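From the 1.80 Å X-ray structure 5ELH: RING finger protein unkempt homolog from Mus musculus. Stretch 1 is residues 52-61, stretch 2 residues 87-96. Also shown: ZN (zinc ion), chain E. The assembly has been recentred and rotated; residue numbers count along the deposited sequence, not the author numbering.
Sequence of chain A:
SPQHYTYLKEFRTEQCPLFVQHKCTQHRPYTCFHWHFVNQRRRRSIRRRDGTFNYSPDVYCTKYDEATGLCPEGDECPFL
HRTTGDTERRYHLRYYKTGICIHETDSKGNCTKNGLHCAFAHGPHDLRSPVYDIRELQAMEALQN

Stretch 1 52-61: TFNYSPDVYC
Stretch 2 (87-96) TERRYHLRYY

Residues 52-61 run without regular helix or strand past a short helix, 87-90, and the loop that follows it; Y91 is the first residue to leave helical phi/psi. The CA atoms approach most closely at P57 and R89, 5.5 Å apart, and the contact buries 589 Å² in total.

H92 covers the most surface and forms the centre. With phi/psi of -74/147° and chi1 t (-157°, chi2 -71°), its CA-to-CB bond points toward stretch 1. H92 NE2 donates a nearly linear hydrogen bond to Y55 O (3.0 Å, 170°), while H92 ND1 accepts one from R94 N (3.2 Å), so both ring nitrogens are satisfied and the imidazole is fixed in orientation. Its edge meets the face of F53 (chi1 m), with CD2 of F53 3.6 Å from CE1 of H92 and planes at 85°. An offset edge-to-face pair with Y55 (chi1 p) has centroids 5.2 Å apart. Over one imidazole face lies P57, whose CB sits 3.6 Å from the centroid of the H92 ring, 4° off the normal.

P57 (-88/6°, C-gamma endo) is buried, its compact ring suited to this apolar packing: CB also lies 3.7 Å from CE2 of Y95, and CG 3.8 Å from CG of R94. CE1 of F53 packs 4.0 Å from CB of L93. Y55 reaches the helix, where water 1 donates to both Y55 OH (2.7 Å) and E88 O (2.6 Å).

A second polar cluster forms round D58, R89 and Y95. D58 (-131/-41°, chi1 m) brings OD1 to 2.8 Å from NH1 of R89 in a salt bridge, and accepts at OD1 a hydrogen bond from OH of Y95 (chi1 m), also 2.8 Å. R89 starts sideways with chi1 t (172°), then chi2 118° and chi3 113° carry its guanidinium to the acid.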

# COMPACT_ATOMS: atom_id res chain seq x y z
N THR A 52 16.75 10.33 11.90
CA THR A 52 15.74 11.15 12.57
C THR A 52 14.37 10.87 11.93
O THR A 52 14.30 10.47 10.78
CB THR A 52 16.06 12.66 12.45
OG1 THR A 52 15.99 13.06 11.08
CG2 THR A 52 17.45 12.96 13.01
N PHE A 53 13.31 11.04 12.70
CA PHE A 53 11.94 10.88 12.19
C PHE A 53 11.49 12.13 11.47
O PHE A 53 11.94 13.23 11.81
CB PHE A 53 10.96 10.64 13.33
CG PHE A 53 11.00 9.26 13.90
CD1 PHE A 53 10.91 8.15 13.08
CD2 PHE A 53 11.10 9.08 15.26
CE1 PHE A 53 10.93 6.88 13.61
CE2 PHE A 53 11.13 7.81 15.80
CZ PHE A 53 11.05 6.71 14.98
N ASN A 54 10.57 12.00 10.52
CA ASN A 54 10.03 13.17 9.84
C ASN A 54 9.30 14.07 10.84
O ASN A 54 9.43 15.29 10.78
CB ASN A 54 9.14 12.79 8.66
CG ASN A 54 7.99 11.89 9.05
OD1 ASN A 54 8.06 11.18 10.05
ND2 ASN A 54 6.93 11.92 8.25
N TYR A 55 8.58 13.47 11.78
CA TYR A 55 8.02 14.21 12.89
C TYR A 55 8.09 13.43 14.20
O TYR A 55 8.08 12.19 14.20
CB TYR A 55 6.57 14.64 12.60
CG TYR A 55 5.56 13.51 12.43
CD1 TYR A 55 4.91 12.98 13.52
CD2 TYR A 55 5.23 13.03 11.17
CE1 TYR A 55 3.97 11.97 13.37
CE2 TYR A 55 4.30 12.02 11.00
CZ TYR A 55 3.67 11.49 12.11
OH TYR A 55 2.74 10.48 11.96
N SER A 56 8.13 14.17 15.30
CA SER A 56 8.30 13.61 16.63
C SER A 56 7.11 12.76 17.07
O SER A 56 5.97 13.08 16.77
CB SER A 56 8.47 14.75 17.63
OG SER A 56 8.37 14.28 18.96
N PRO A 57 7.39 11.66 17.78
CA PRO A 57 6.30 10.90 18.39
C PRO A 57 5.92 11.41 19.78
O PRO A 57 5.10 10.78 20.44
CB PRO A 57 6.89 9.50 18.52
CG PRO A 57 8.33 9.74 18.72
CD PRO A 57 8.68 10.96 17.91
N ASP A 58 6.51 12.51 20.22
CA ASP A 58 6.33 12.95 21.60
C ASP A 58 5.97 14.43 21.74
O ASP A 58 5.12 14.77 22.57
CB ASP A 58 7.59 12.64 22.41
CG ASP A 58 7.82 11.15 22.58
OD1 ASP A 58 6.87 10.46 22.98
OD2 ASP A 58 8.94 10.67 22.30
N VAL A 59 6.60 15.31 20.96
CA VAL A 59 6.35 16.74 21.13
C VAL A 59 5.28 17.24 20.13
O VAL A 59 5.46 17.19 18.92
CB VAL A 59 7.66 17.61 21.15
CG1 VAL A 59 8.88 16.79 20.74
CG2 VAL A 59 7.52 18.87 20.31
N TYR A 60 4.16 17.69 20.69
CA TYR A 60 2.99 18.06 19.90
C TYR A 60 3.13 19.45 19.27
O TYR A 60 3.58 20.41 19.90
CB TYR A 60 1.73 18.01 20.77
CG TYR A 60 1.17 16.62 21.00
CD1 TYR A 60 0.33 16.02 20.07
CD2 TYR A 60 1.47 15.91 22.16
CE1 TYR A 60 -0.20 14.74 20.28
CE2 TYR A 60 0.95 14.64 22.38
CZ TYR A 60 0.12 14.06 21.44
OH TYR A 60 -0.39 12.80 21.66
N CYS A 61 2.74 19.54 18.00
CA CYS A 61 2.63 20.81 17.28
C CYS A 61 1.61 21.71 17.94
O CYS A 61 0.49 21.28 18.20
CB CYS A 61 2.18 20.49 15.86
SG CYS A 61 2.04 21.88 14.70
N THR A 87 -4.13 9.51 16.40
CA THR A 87 -3.65 8.45 15.52
C THR A 87 -2.23 8.65 14.99
O THR A 87 -1.61 7.67 14.58
CB THR A 87 -4.60 8.21 14.34
OG1 THR A 87 -4.80 9.43 13.62
CG2 THR A 87 -5.95 7.69 14.84
N GLU A 88 -1.70 9.87 14.96
CA GLU A 88 -0.33 10.03 14.50
C GLU A 88 0.64 9.41 15.50
O GLU A 88 1.63 8.79 15.12
CB GLU A 88 0.03 11.50 14.21
CG GLU A 88 -0.50 11.98 12.86
CD GLU A 88 0.20 13.23 12.34
OE1 GLU A 88 1.00 13.86 13.08
OE2 GLU A 88 -0.03 13.56 11.16
N ARG A 89 0.35 9.55 16.79
CA ARG A 89 1.21 8.98 17.83
C ARG A 89 1.02 7.47 17.91
O ARG A 89 1.98 6.71 17.98
CB ARG A 89 0.88 9.61 19.18
CG ARG A 89 1.59 8.96 20.35
CD ARG A 89 2.52 9.87 21.09
NE ARG A 89 2.03 10.15 22.43
CZ ARG A 89 2.79 10.25 23.52
NH1 ARG A 89 4.11 10.13 23.45
NH2 ARG A 89 2.22 10.48 24.69
N ARG A 90 -0.23 7.03 17.89
CA ARG A 90 -0.55 5.63 18.12
C ARG A 90 -0.08 4.71 16.99
O ARG A 90 0.19 3.53 17.21
CB ARG A 90 -2.06 5.49 18.34
CG ARG A 90 -2.51 5.92 19.73
CD ARG A 90 -4.03 6.05 19.87
NE ARG A 90 -4.76 4.88 19.38
CZ ARG A 90 -5.09 3.82 20.11
NH1 ARG A 90 -4.74 3.75 21.40
NH2 ARG A 90 -5.77 2.82 19.56
N TYR A 91 0.03 5.25 15.78
CA TYR A 91 0.46 4.46 14.62
C TYR A 91 1.85 4.88 14.16
O TYR A 91 2.28 4.56 13.05
CB TYR A 91 -0.58 4.55 13.50
CG TYR A 91 -1.88 3.93 13.97
CD1 TYR A 91 -2.84 4.70 14.61
CD2 TYR A 91 -2.12 2.57 13.83
CE1 TYR A 91 -4.01 4.15 15.07
CE2 TYR A 91 -3.28 2.01 14.28
CZ TYR A 91 -4.23 2.81 14.91
OH TYR A 91 -5.41 2.26 15.37
N HIS A 92 2.56 5.55 15.04
CA HIS A 92 3.94 5.96 14.80
C HIS A 92 4.88 4.75 14.89
O HIS A 92 4.64 3.82 15.67
CB HIS A 92 4.36 7.01 15.83
CG HIS A 92 5.48 7.90 15.40
ND1 HIS A 92 6.79 7.46 15.28
CD2 HIS A 92 5.51 9.22 15.09
CE1 HIS A 92 7.56 8.46 14.89
NE2 HIS A 92 6.81 9.54 14.78
N LEU A 93 5.93 4.78 14.07
CA LEU A 93 6.98 3.75 14.09
C LEU A 93 7.55 3.51 15.48
O LEU A 93 7.92 2.39 15.83
CB LEU A 93 8.10 4.13 13.12
CG LEU A 93 7.78 3.92 11.64
CD1 LEU A 93 8.73 4.71 10.75
CD2 LEU A 93 7.81 2.44 11.29
N ARG A 94 7.58 4.56 16.29
CA ARG A 94 8.12 4.52 17.64
C ARG A 94 7.27 3.71 18.60
O ARG A 94 7.79 3.07 19.51
CB ARG A 94 8.26 5.94 18.17
CG ARG A 94 8.62 6.05 19.64
CD ARG A 94 9.97 5.42 19.93
NE ARG A 94 10.34 5.57 21.33
CZ ARG A 94 10.01 4.73 22.30
NH1 ARG A 94 9.28 3.65 22.04
NH2 ARG A 94 10.41 4.98 23.55
N TYR A 95 5.96 3.76 18.42
CA TYR A 95 5.02 3.27 19.43
C TYR A 95 4.04 2.17 19.00
O TYR A 95 3.60 1.39 19.85
CB TYR A 95 4.24 4.44 20.00
CG TYR A 95 5.05 5.33 20.89
CD1 TYR A 95 5.69 4.82 22.02
CD2 TYR A 95 5.18 6.69 20.63
CE1 TYR A 95 6.42 5.61 22.85
CE2 TYR A 95 5.93 7.51 21.46
CZ TYR A 95 6.55 6.96 22.56
OH TYR A 95 7.29 7.74 23.41
N TYR A 96 3.69 2.10 17.73
CA TYR A 96 2.68 1.14 17.28
C TYR A 96 3.00 -0.29 17.72
O TYR A 96 4.08 -0.81 17.44
CB TYR A 96 2.51 1.21 15.76
CG TYR A 96 1.49 0.27 15.19
CD1 TYR A 96 0.13 0.41 15.48
CD2 TYR A 96 1.87 -0.75 14.34
CE1 TYR A 96 -0.80 -0.46 14.95
CE2 TYR A 96 0.94 -1.63 13.80
CZ TYR A 96 -0.39 -1.47 14.11
OH TYR A 96 -1.30 -2.34 13.57
ZN ZN E . 2.35 20.96 12.68
O HOH W 1 1.86 8.07 12.63
O HOH W 2 -0.74 10.11 23.88